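Local coordinates for putative dehydratase (Mesorhizobium loti, PDB 2POZ), which is of unknown function but belongs to the enolase superfamily and probably acts as a lyase, perhaps a dehydratase, at residues P20-I25 / C309-I314; A37-G42 / G85-F90; D54-F59 / S94-A99. One frame throughout, in Å; residues are numbered along the deposited sequence.

Interaction 1: residues P20-I25 / C309-I314; sequences PVLVEI and CGSSLI
A small, buried and largely apolar contact joins the two domains here: Pro20, just before strand 21-27 of the N-terminal capping sheet, and Leu22 within it meet Ser311 and Leu313 at the beginning of helix 312-324 in the barrel domain. Leu22 CD2 lies 3.8 Å from Ser311 OG and 4.3 Å from Leu313 CD2, so a single methyl touches both the polar cap and the first apolar turn of the helix. Beside it, Pro20 CB approaches Ser311 CB at 4.2 Å, carbon against carbon.

Ser311 is the N-cap. Its OG stands between the backbone N and the carbonyl carbon (chi1 74°), which turns it to Leu313 N, from which it accepts a hydrogen bond (3.2 Å, 144°), while a second bond ties the same oxygen to Glu36 OE1 of the adjoining strand 33-37. Glu36 OE1 also bonds Ile314 N, so the carboxylate and the serine share these two amides.

No hydrogen bond crosses between the two segments themselves. Proline and leucine meet the helix start with apolar surface, which suits a place where Ser311 OG and the Leu313 and Ile314 amides already have partners; the negative Glu36 is probably stabilised by the helix dipole.

Interaction 2: residues A37-G42 / G85-F90; sequences AGIAYG and GGAIIF
Ile39 swings its CG1 branch beside its own backbone N (chi1 -46°) and folds CD1 back at chi2 -68°, which delivers that one methyl to Ala87 and Ile88 in the first turn of helix 87-108. The CB of Ile88 points away from the loop, but a chi2 of -53° bends CD1 back towards it. Ile88 CD1 comes in against the flank of the Ile39 CD1 methyl, 4.2 Å away. Ile39 CD1 also lies 4.2 Å from Ala87 CB and 4.0 Å from Ala87 O, so it rests on the helix backbone as well as on side chains. Ala87, with nothing beyond CB, lets the isoleucine come that near.

No hydrogen bond links the segments, and the nearest alpha carbons, those of Ile39 and Ile88, stay 7.7 Å apart. Gly86 occupies the N-cap, its O accepting from Phe90 N at 3.1 Å to close the first helical turn. Ile39 and Ala87 both also pack on Trp81 of the second subunit, and Ile88 meets Ile88 of that subunit, so the cluster continues into the interface.

Tyr41 OH bonds Glu257, just past barrel strand 253-255. A capping-domain loop leaning over the C-terminal ends of the barrel strands in this way is characteristic of the enolase superfamily, whose active sites lie between the two domains.

Interaction 3: residues D54-F59 / S94-A99; sequences DLSERF and SAIEQA
Within 54-59 and 94-99, parts of helices 45-59 and 87-108, the nearest CA atoms are those of Ser56 and Ile96, 8.3 Å apart. That spacing is bridged chiefly by one side chain. Ile96 holds CG1 beside its backbone N and extends CD1 outward (chi2 168°), bringing the methyl up to two consecutive residues of the other helix. There CD1 lies 3.8 Å from Leu55 CB and 4.1 Å from Leu55 CD1, the leucine and isoleucine chains running at a slant to one another.

The same methyl also comes within 4.1 Å of Ser56 OG. The hydroxyl can face this apolar neighbour because it is hydrogen-bonded to Ile52 O, one turn back in its own helix, and a small serine leaves Ile96 room to approach. The extended CG1-CD1 arm of Ile96 is long enough to span the gap, and Leu55 receives it with CB and CD1.

Around this pair, Ile96 also packs on Met75 of helix 68-78, so three helices of the capping domain meet here. Leu55 also touches Val43 of the second subunit, and Ser56 touches Cys383 of strand 379-383. Ala95 and Ala99 turn to Val23 and Ile25, laying helix 87-108 on strand 21-27.

How the interactions relate
Interactions 2 and 3 both use helix 87-108, one at its first turn and the other farther along; their centres are about 13 Å apart, and their segments alternate along the chain. Both fall within the 283 residues that separate the two segments of interaction 1, the one whose second segment belongs to the barrel domain. Interaction 1 lies about 12 Å from interaction 2 and about 13 Å from interaction 3, centre to centre. Strand 21-27 pairs with strand 33-37, which leads into the loop of interaction 2, and packs against helix 87-108 through Val23 and Ile25. The sheet, the helices packed on it and the start of a barrel helix thus adjoin directly, while interactions 2 and 3 also border the second subunit.

Interaction 1: residues P20-I25 / C309-I314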
ATOM      1  N   PRO A  20     -28.541 -31.849 -14.221  1.00 14.30           N
ATOM      2  CA  PRO A  20     -28.128 -32.053 -12.830  1.00 12.70           C
ATOM      3  C   PRO A  20     -27.230 -33.278 -12.728  1.00 13.84           C
ATOM      4  O   PRO A  20     -27.465 -34.292 -13.395  1.00 13.58           O
ATOM      5  CB  PRO A  20     -29.446 -32.275 -12.103  1.00 12.91           C
ATOM      6  CG  PRO A  20     -30.429 -31.504 -12.929  1.00 15.20           C
ATOM      7  CD  PRO A  20     -30.008 -31.858 -14.331  1.00 13.53           C
ATOM      8  N   VAL A  21     -26.204 -33.176 -11.896  1.00 12.42           N
ATOM      9  CA  VAL A  21     -25.265 -34.269 -11.687  1.00 11.51           C
ATOM     10  C   VAL A  21     -25.420 -34.629 -10.220  1.00 12.86           C
ATOM     11  O   VAL A  21     -25.191 -33.792  -9.345  1.00 13.22           O
ATOM     12  CB  VAL A  21     -23.817 -33.818 -11.986  1.00 13.33           C
ATOM     13  CG1 VAL A  21     -22.840 -34.967 -11.751  1.00 10.93           C
ATOM     14  CG2 VAL A  21     -23.720 -33.334 -13.444  1.00 14.27           C
ATOM     15  N   LEU A  22     -25.837 -35.863  -9.953  1.00 10.08           N
ATOM     16  CA  LEU A  22     -26.058 -36.296  -8.583  1.00 10.98           C
ATOM     17  C   LEU A  22     -25.184 -37.469  -8.190  1.00 10.56           C
ATOM     18  O   LEU A  22     -24.692 -38.204  -9.040  1.00  9.91           O
ATOM     19  CB  LEU A  22     -27.517 -36.714  -8.382  1.00 12.69           C
ATOM     20  CG  LEU A  22     -28.653 -35.929  -9.030  1.00 15.99           C
ATOM     21  CD1 LEU A  22     -29.966 -36.638  -8.681  1.00 16.93           C
ATOM     22  CD2 LEU A  22     -28.668 -34.490  -8.561  1.00 14.90           C
ATOM     23  N   VAL A  23     -25.005 -37.632  -6.884  1.00 11.32           N
ATOM     24  CA  VAL A  23     -24.229 -38.735  -6.354  1.00 10.40           C
ATOM     25  C   VAL A  23     -25.025 -39.349  -5.206  1.00 11.67           C
ATOM     26  O   VAL A  23     -25.728 -38.647  -4.477  1.00  9.25           O
ATOM     27  CB  VAL A  23     -22.839 -38.274  -5.834  1.00 11.43           C
ATOM     28  CG1 VAL A  23     -22.993 -37.370  -4.613  1.00  8.83           C
ATOM     29  CG2 VAL A  23     -21.992 -39.494  -5.473  1.00 13.51           C
ATOM     30  N   GLU A  24     -24.946 -40.668  -5.081  1.00 10.35           N
ATOM     31  CA  GLU A  24     -25.622 -41.378  -4.015  1.00 12.43           C
ATOM     32  C   GLU A  24     -24.588 -42.298  -3.396  1.00 13.08           C
ATOM     33  O   GLU A  24     -24.027 -43.150  -4.082  1.00 11.26           O
ATOM     34  CB  GLU A  24     -26.778 -42.228  -4.544  1.00 16.34           C
ATOM     35  CG  GLU A  24     -27.445 -43.038  -3.445  1.00 21.65           C
ATOM     36  CD  GLU A  24     -28.442 -44.051  -3.976  1.00 25.91           C
ATOM     37  OE1 GLU A  24     -28.027 -44.997  -4.690  1.00 27.08           O
ATOM     38  OE2 GLU A  24     -29.641 -43.896  -3.671  1.00 27.06           O
ATOM     39  N   ILE A  25     -24.339 -42.124  -2.105  1.00 12.63           N
ATOM     40  CA  ILE A  25     -23.358 -42.949  -1.405  1.00 14.20           C
ATOM     41  C   ILE A  25     -24.079 -43.979  -0.547  1.00 15.31           C
ATOM     42  O   ILE A  25     -24.896 -43.624   0.298  1.00 14.51           O
ATOM     43  CB  ILE A  25     -22.454 -42.084  -0.490  1.00 15.43           C
ATOM     44  CG1 ILE A  25     -21.680 -41.062  -1.329  1.00 14.71           C
ATOM     45  CG2 ILE A  25     -21.493 -42.979   0.301  1.00 13.44           C
ATOM     46  CD1 ILE A  25     -20.878 -40.061  -0.490  1.00 14.92           C
ATOM     47  N   CYS A 309     -29.006 -23.531  -8.337  1.00 13.79           N
ATOM     48  CA  CYS A 309     -29.685 -23.821  -9.593  1.00 16.38           C
ATOM     49  C   CYS A 309     -29.378 -25.249 -10.032  1.00 15.93           C
ATOM     50  O   CYS A 309     -28.374 -25.508 -10.693  1.00 18.35           O
ATOM     51  CB  CYS A 309     -29.266 -22.849 -10.695  1.00 16.86           C
ATOM     52  SG  CYS A 309     -30.170 -23.121 -12.245  1.00 21.18           S
ATOM     53  N   GLY A 310     -30.256 -26.168  -9.650  1.00 13.92           N
ATOM     54  CA  GLY A 310     -30.091 -27.567 -10.001  1.00 15.19           C
ATOM     55  C   GLY A 310     -31.412 -28.272  -9.775  1.00 14.10           C
ATOM     56  O   GLY A 310     -32.464 -27.734 -10.099  1.00 15.36           O
ATOM     57  N   SER A 311     -31.370 -29.473  -9.220  1.00 13.15           N
ATOM     58  CA  SER A 311     -32.599 -30.211  -8.964  1.00 13.47           C
ATOM     59  C   SER A 311     -33.105 -29.869  -7.558  1.00 13.54           C
ATOM     60  O   SER A 311     -32.491 -29.072  -6.839  1.00 13.38           O
ATOM     61  CB  SER A 311     -32.332 -31.713  -9.056  1.00 13.76           C
ATOM     62  OG  SER A 311     -31.618 -32.151  -7.909  1.00 14.56           O
ATOM     63  N   SER A 312     -34.225 -30.469  -7.173  1.00 14.33           N
ATOM     64  CA  SER A 312     -34.800 -30.256  -5.846  1.00 13.40           C
ATOM     65  C   SER A 312     -33.812 -30.650  -4.742  1.00 13.75           C
ATOM     66  O   SER A 312     -33.886 -30.141  -3.621  1.00 14.81           O
ATOM     67  CB  SER A 312     -36.072 -31.092  -5.679  1.00 13.17           C
ATOM     68  OG  SER A 312     -37.072 -30.712  -6.601  1.00 16.70           O
ATOM     69  N   LEU A 313     -32.903 -31.572  -5.048  1.00 12.44           N
ATOM     70  CA  LEU A 313     -31.931 -32.012  -4.051  1.00 13.00           C
ATOM     71  C   LEU A 313     -31.022 -30.872  -3.586  1.00 12.59           C
ATOM     72  O   LEU A 313     -30.991 -30.548  -2.401  1.00 13.99           O
ATOM     73  CB  LEU A 313     -31.074 -33.169  -4.590  1.00 11.06           C
ATOM     74  CG  LEU A 313     -29.960 -33.677  -3.651  1.00 12.72           C
ATOM     75  CD1 LEU A 313     -30.549 -34.054  -2.296  1.00  8.86           C
ATOM     76  CD2 LEU A 313     -29.254 -34.877  -4.274  1.00  9.48           C
ATOM     77  N   ILE A 314     -30.287 -30.249  -4.501  1.00 13.57           N
ATOM     78  CA  ILE A 314     -29.398 -29.166  -4.083  1.00 13.67           C
ATOM     79  C   ILE A 314     -30.153 -27.993  -3.459  1.00 13.58           C
ATOM     80  O   ILE A 314     -29.617 -27.299  -2.602  1.00 14.06           O
ATOM     81  CB  ILE A 314     -28.505 -28.658  -5.240  1.00 12.47           C
ATOM     82  CG1 ILE A 314     -27.407 -27.755  -4.664  1.00 13.82           C
ATOM     83  CG2 ILE A 314     -29.327 -27.893  -6.260  1.00 11.23           C
ATOM     84  CD1 ILE A 314     -26.158 -27.680  -5.530  1.00 14.74           C
TER

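Interaction 2: residues A37-G42 / G85-F90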
ATOM      1  N   ALA A  37     -23.722 -31.893  -7.517  1.00 12.02           N
ATOM      2  CA  ALA A  37     -22.644 -31.022  -7.963  1.00 12.95           C
ATOM      3  C   ALA A  37     -23.316 -29.849  -8.675  1.00 14.01           C
ATOM      4  O   ALA A  37     -24.197 -30.045  -9.511  1.00 15.56           O
ATOM      5  CB  ALA A  37     -21.720 -31.778  -8.915  1.00 11.08           C
ATOM      6  N   GLY A  38     -22.905 -28.630  -8.341  1.00 14.48           N
ATOM      7  CA  GLY A  38     -23.519 -27.451  -8.937  1.00 12.16           C
ATOM      8  C   GLY A  38     -23.228 -27.171 -10.402  1.00 12.26           C
ATOM      9  O   GLY A  38     -23.176 -26.009 -10.802  1.00 13.33           O
ATOM     10  N   ILE A  39     -23.036 -28.209 -11.210  1.00 11.59           N
ATOM     11  CA  ILE A  39     -22.765 -28.003 -12.632  1.00 11.41           C
ATOM     12  C   ILE A  39     -23.966 -28.485 -13.466  1.00 10.55           C
ATOM     13  O   ILE A  39     -23.817 -29.276 -14.393  1.00 12.01           O
ATOM     14  CB  ILE A  39     -21.497 -28.761 -13.078  1.00 10.42           C
ATOM     15  CG1 ILE A  39     -20.353 -28.526 -12.076  1.00 12.08           C
ATOM     16  CG2 ILE A  39     -21.080 -28.294 -14.474  1.00  9.33           C
ATOM     17  CD1 ILE A  39     -19.803 -27.094 -12.038  1.00  6.59           C
ATOM     18  N   ALA A  40     -25.153 -27.993 -13.126  1.00  9.84           N
ATOM     19  CA  ALA A  40     -26.385 -28.367 -13.823  1.00 10.90           C
ATOM     20  C   ALA A  40     -26.598 -27.552 -15.103  1.00 12.81           C
ATOM     21  O   ALA A  40     -27.485 -27.853 -15.902  1.00 13.05           O
ATOM     22  CB  ALA A  40     -27.577 -28.188 -12.888  1.00  8.79           C
ATOM     23  N   TYR A  41     -25.786 -26.520 -15.297  1.00 12.86           N
ATOM     24  CA  TYR A  41     -25.898 -25.680 -16.487  1.00 14.67           C
ATOM     25  C   TYR A  41     -24.508 -25.318 -16.984  1.00 14.51           C
ATOM     26  O   TYR A  41     -23.504 -25.656 -16.355  1.00 13.93           O
ATOM     27  CB  TYR A  41     -26.706 -24.416 -16.173  1.00 16.35           C
ATOM     28  CG  TYR A  41     -26.173 -23.652 -14.989  1.00 17.29           C
ATOM     29  CD1 TYR A  41     -25.246 -22.625 -15.157  1.00 17.19           C
ATOM     30  CD2 TYR A  41     -26.534 -24.011 -13.690  1.00 18.14           C
ATOM     31  CE1 TYR A  41     -24.683 -21.974 -14.058  1.00 18.38           C
ATOM     32  CE2 TYR A  41     -25.979 -23.371 -12.585  1.00 18.48           C
ATOM     33  CZ  TYR A  41     -25.054 -22.355 -12.780  1.00 17.70           C
ATOM     34  OH  TYR A  41     -24.499 -21.723 -11.705  1.00 18.15           O
ATOM     35  N   GLY A  42     -24.449 -24.632 -18.118  1.00 12.69           N
ATOM     36  CA  GLY A  42     -23.160 -24.282 -18.676  1.00 14.11           C
ATOM     37  C   GLY A  42     -22.572 -25.521 -19.323  1.00 14.61           C
ATOM     38  O   GLY A  42     -23.268 -26.520 -19.508  1.00 14.60           O
ATOM     39  N   GLY A  85      -7.769 -25.134  -7.129  1.00 13.30           N
ATOM     40  CA  GLY A  85      -8.718 -25.794  -8.014  1.00 11.38           C
ATOM     41  C   GLY A  85      -9.963 -24.998  -8.370  1.00 12.57           C
ATOM     42  O   GLY A  85     -10.316 -24.023  -7.695  1.00  9.61           O
ATOM     43  N   GLY A  86     -10.638 -25.439  -9.431  1.00 11.63           N
ATOM     44  CA  GLY A  86     -11.824 -24.753  -9.909  1.00 11.79           C
ATOM     45  C   GLY A  86     -13.169 -25.410  -9.671  1.00 10.77           C
ATOM     46  O   GLY A  86     -13.322 -26.277  -8.813  1.00 10.29           O
ATOM     47  N   ALA A  87     -14.150 -24.996 -10.468  1.00 10.49           N
ATOM     48  CA  ALA A  87     -15.515 -25.487 -10.347  1.00 11.15           C
ATOM     49  C   ALA A  87     -15.706 -26.996 -10.519  1.00 10.58           C
ATOM     50  O   ALA A  87     -16.522 -27.596  -9.830  1.00 11.64           O
ATOM     51  CB  ALA A  87     -16.426 -24.733 -11.333  1.00  9.68           C
ATOM     52  N   ILE A  88     -14.964 -27.619 -11.423  1.00 10.39           N
ATOM     53  CA  ILE A  88     -15.160 -29.044 -11.633  1.00 10.21           C
ATOM     54  C   ILE A  88     -14.673 -29.897 -10.459  1.00  9.76           C
ATOM     55  O   ILE A  88     -15.428 -30.714  -9.931  1.00 10.49           O
ATOM     56  CB  ILE A  88     -14.494 -29.505 -12.933  1.00  9.19           C
ATOM     57  CG1 ILE A  88     -15.098 -28.739 -14.122  1.00 11.08           C
ATOM     58  CG2 ILE A  88     -14.650 -31.019 -13.081  1.00 12.31           C
ATOM     59  CD1 ILE A  88     -16.633 -28.795 -14.215  1.00 10.92           C
ATOM     60  N   ILE A  89     -13.424 -29.712 -10.042  1.00 10.71           N
ATOM     61  CA  ILE A  89     -12.910 -30.483  -8.917  1.00 10.29           C
ATOM     62  C   ILE A  89     -13.745 -30.199  -7.665  1.00 11.63           C
ATOM     63  O   ILE A  89     -14.156 -31.125  -6.954  1.00 12.53           O
ATOM     64  CB  ILE A  89     -11.407 -30.163  -8.632  1.00 10.61           C
ATOM     65  CG1 ILE A  89     -10.915 -30.973  -7.428  1.00 14.26           C
ATOM     66  CG2 ILE A  89     -11.216 -28.675  -8.331  1.00 11.62           C
ATOM     67  CD1 ILE A  89     -10.817 -32.451  -7.677  1.00 16.25           C
ATOM     68  N   PHE A  90     -14.040 -28.930  -7.400  1.00 10.02           N
ATOM     69  CA  PHE A  90     -14.798 -28.629  -6.202  1.00 10.03           C
ATOM     70  C   PHE A  90     -16.273 -28.974  -6.229  1.00 10.10           C
ATOM     71  O   PHE A  90     -16.864 -29.200  -5.178  1.00  8.42           O
ATOM     72  CB  PHE A  90     -14.553 -27.184  -5.760  1.00  8.79           C
ATOM     73  CG  PHE A  90     -13.224 -27.009  -5.079  1.00  8.98           C
ATOM     74  CD1 PHE A  90     -12.215 -26.246  -5.655  1.00 11.05           C
ATOM     75  CD2 PHE A  90     -12.939 -27.724  -3.920  1.00 10.16           C
ATOM     76  CE1 PHE A  90     -10.930 -26.211  -5.085  1.00 11.33           C
ATOM     77  CE2 PHE A  90     -11.664 -27.695  -3.347  1.00  9.73           C
ATOM     78  CZ  PHE A  90     -10.659 -26.937  -3.935  1.00 10.73           C
TER

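Interaction 3: residues D54-F59 / S94-A99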
ATOM      1  N   ASP A  54     -13.976 -40.352 -10.587  1.00 12.68           N
ATOM      2  CA  ASP A  54     -12.552 -40.462 -10.259  1.00 13.58           C
ATOM      3  C   ASP A  54     -12.307 -40.300  -8.765  1.00 12.11           C
ATOM      4  O   ASP A  54     -11.529 -41.048  -8.173  1.00  9.70           O
ATOM      5  CB  ASP A  54     -11.728 -39.418 -11.024  1.00 13.67           C
ATOM      6  CG  ASP A  54     -11.730 -39.651 -12.535  1.00 17.58           C
ATOM      7  OD1 ASP A  54     -11.990 -40.792 -12.969  1.00 17.73           O
ATOM      8  OD2 ASP A  54     -11.452 -38.690 -13.290  1.00 16.50           O
ATOM      9  N   LEU A  55     -12.964 -39.317  -8.160  1.00 10.56           N
ATOM     10  CA  LEU A  55     -12.823 -39.073  -6.726  1.00 11.91           C
ATOM     11  C   LEU A  55     -13.324 -40.271  -5.924  1.00 11.42           C
ATOM     12  O   LEU A  55     -12.666 -40.730  -4.981  1.00 10.06           O
ATOM     13  CB  LEU A  55     -13.613 -37.821  -6.311  1.00  9.54           C
ATOM     14  CG  LEU A  55     -13.027 -36.443  -6.652  1.00 12.95           C
ATOM     15  CD1 LEU A  55     -14.062 -35.359  -6.351  1.00  9.57           C
ATOM     16  CD2 LEU A  55     -11.734 -36.207  -5.845  1.00  9.36           C
ATOM     17  N   SER A  56     -14.487 -40.785  -6.303  1.00 10.27           N
ATOM     18  CA  SER A  56     -15.065 -41.920  -5.588  1.00 13.31           C
ATOM     19  C   SER A  56     -14.198 -43.168  -5.641  1.00 12.80           C
ATOM     20  O   SER A  56     -13.978 -43.812  -4.617  1.00 13.32           O
ATOM     21  CB  SER A  56     -16.455 -42.246  -6.141  1.00 12.85           C
ATOM     22  OG  SER A  56     -17.347 -41.169  -5.929  1.00 19.34           O
ATOM     23  N   GLU A  57     -13.707 -43.505  -6.829  1.00 13.66           N
ATOM     24  CA  GLU A  57     -12.888 -44.700  -7.002  1.00 17.05           C
ATOM     25  C   GLU A  57     -11.557 -44.593  -6.280  1.00 17.75           C
ATOM     26  O   GLU A  57     -11.017 -45.588  -5.797  1.00 17.87           O
ATOM     27  CB  GLU A  57     -12.656 -44.971  -8.495  1.00 18.31           C
ATOM     28  CG  GLU A  57     -13.954 -45.038  -9.302  1.00 23.42           C
ATOM     29  CD  GLU A  57     -13.758 -45.526 -10.727  1.00 25.86           C
ATOM     30  OE1 GLU A  57     -12.792 -45.097 -11.387  1.00 27.90           O
ATOM     31  OE2 GLU A  57     -14.586 -46.336 -11.193  1.00 32.17           O
ATOM     32  N   ARG A  58     -11.030 -43.380  -6.187  1.00 18.06           N
ATOM     33  CA  ARG A  58      -9.747 -43.189  -5.530  1.00 17.49           C
ATOM     34  C   ARG A  58      -9.817 -43.005  -4.013  1.00 17.32           C
ATOM     35  O   ARG A  58      -8.931 -43.462  -3.287  1.00 15.51           O
ATOM     36  CB  ARG A  58      -9.026 -41.986  -6.154  1.00 18.27           C
ATOM     37  CG  ARG A  58      -7.753 -41.564  -5.430  1.00 21.06           C
ATOM     38  CD  ARG A  58      -6.598 -42.531  -5.678  1.00 23.98           C
ATOM     39  NE  ARG A  58      -5.399 -42.128  -4.942  1.00 28.77           N
ATOM     40  CZ  ARG A  58      -5.219 -42.297  -3.632  1.00 30.88           C
ATOM     41  NH1 ARG A  58      -6.160 -42.875  -2.890  1.00 30.84           N
ATOM     42  NH2 ARG A  58      -4.097 -41.877  -3.055  1.00 31.63           N
ATOM     43  N   PHE A  59     -10.876 -42.372  -3.524  1.00 15.47           N
ATOM     44  CA  PHE A  59     -10.949 -42.077  -2.097  1.00 16.21           C
ATOM     45  C   PHE A  59     -12.089 -42.583  -1.226  1.00 14.88           C
ATOM     46  O   PHE A  59     -11.958 -42.558  -0.009  1.00 14.82           O
ATOM     47  CB  PHE A  59     -10.922 -40.551  -1.901  1.00 16.35           C
ATOM     48  CG  PHE A  59      -9.760 -39.865  -2.544  1.00 16.22           C
ATOM     49  CD1 PHE A  59      -8.478 -39.998  -2.017  1.00 17.15           C
ATOM     50  CD2 PHE A  59      -9.950 -39.051  -3.660  1.00 15.72           C
ATOM     51  CE1 PHE A  59      -7.402 -39.327  -2.591  1.00 18.36           C
ATOM     52  CE2 PHE A  59      -8.883 -38.375  -4.242  1.00 15.57           C
ATOM     53  CZ  PHE A  59      -7.603 -38.513  -3.706  1.00 16.90           C
ATOM     54  N   SER A  94     -17.838 -31.187  -3.491  1.00  7.87           N
ATOM     55  CA  SER A  94     -19.036 -30.676  -2.828  1.00  9.82           C
ATOM     56  C   SER A  94     -20.164 -31.701  -2.802  1.00 10.14           C
ATOM     57  O   SER A  94     -20.821 -31.889  -1.778  1.00 10.31           O
ATOM     58  CB  SER A  94     -19.562 -29.410  -3.533  1.00 11.51           C
ATOM     59  OG  SER A  94     -18.620 -28.356  -3.527  1.00 13.48           O
ATOM     60  N   ALA A  95     -20.397 -32.344  -3.941  1.00  8.73           N
ATOM     61  CA  ALA A  95     -21.463 -33.328  -4.043  1.00  9.93           C
ATOM     62  C   ALA A  95     -21.241 -34.451  -3.034  1.00  8.31           C
ATOM     63  O   ALA A  95     -22.154 -34.851  -2.322  1.00  8.18           O
ATOM     64  CB  ALA A  95     -21.529 -33.886  -5.476  1.00  7.46           C
ATOM     65  N   ILE A  96     -20.013 -34.942  -2.978  1.00 10.12           N
ATOM     66  CA  ILE A  96     -19.649 -36.012  -2.064  1.00 10.47           C
ATOM     67  C   ILE A  96     -19.811 -35.570  -0.614  1.00 11.28           C
ATOM     68  O   ILE A  96     -20.383 -36.296   0.195  1.00 13.19           O
ATOM     69  CB  ILE A  96     -18.186 -36.463  -2.322  1.00  9.93           C
ATOM     70  CG1 ILE A  96     -18.135 -37.262  -3.626  1.00  9.22           C
ATOM     71  CG2 ILE A  96     -17.663 -37.294  -1.140  1.00 10.83           C
ATOM     72  CD1 ILE A  96     -16.752 -37.510  -4.153  1.00 13.84           C
ATOM     73  N   GLU A  97     -19.323 -34.370  -0.301  1.00 11.53           N
ATOM     74  CA  GLU A  97     -19.396 -33.828   1.054  1.00 10.84           C
ATOM     75  C   GLU A  97     -20.849 -33.710   1.533  1.00 11.83           C
ATOM     76  O   GLU A  97     -21.148 -33.999   2.690  1.00 11.21           O
ATOM     77  CB  GLU A  97     -18.685 -32.460   1.108  1.00 12.90           C
ATOM     78  CG  GLU A  97     -18.478 -31.909   2.519  1.00 12.81           C
ATOM     79  CD  GLU A  97     -19.553 -30.911   2.929  1.00 13.62           C
ATOM     80  OE1 GLU A  97     -20.677 -30.983   2.395  1.00 13.59           O
ATOM     81  OE2 GLU A  97     -19.278 -30.064   3.802  1.00 15.13           O
ATOM     82  N   GLN A  98     -21.745 -33.275   0.647  1.00 11.63           N
ATOM     83  CA  GLN A  98     -23.161 -33.160   0.990  1.00  9.85           C
ATOM     84  C   GLN A  98     -23.707 -34.535   1.384  1.00 10.09           C
ATOM     85  O   GLN A  98     -24.421 -34.672   2.375  1.00  9.78           O
ATOM     86  CB  GLN A  98     -23.975 -32.663  -0.207  1.00 10.38           C
ATOM     87  CG  GLN A  98     -23.808 -31.195  -0.562  1.00 11.44           C
ATOM     88  CD  GLN A  98     -24.286 -30.915  -1.972  1.00 14.02           C
ATOM     89  OE1 GLN A  98     -25.318 -31.434  -2.396  1.00 12.58           O
ATOM     90  NE2 GLN A  98     -23.541 -30.090  -2.704  1.00 11.96           N
ATOM     91  N   ALA A  99     -23.390 -35.547   0.585  1.00  8.60           N
ATOM     92  CA  ALA A  99     -23.867 -36.903   0.860  1.00 10.96           C
ATOM     93  C   ALA A  99     -23.340 -37.412   2.203  1.00 11.72           C
ATOM     94  O   ALA A  99     -24.015 -38.186   2.886  1.00 14.09           O
ATOM     95  CB  ALA A  99     -23.440 -37.849  -0.264  1.00  8.99           C
TER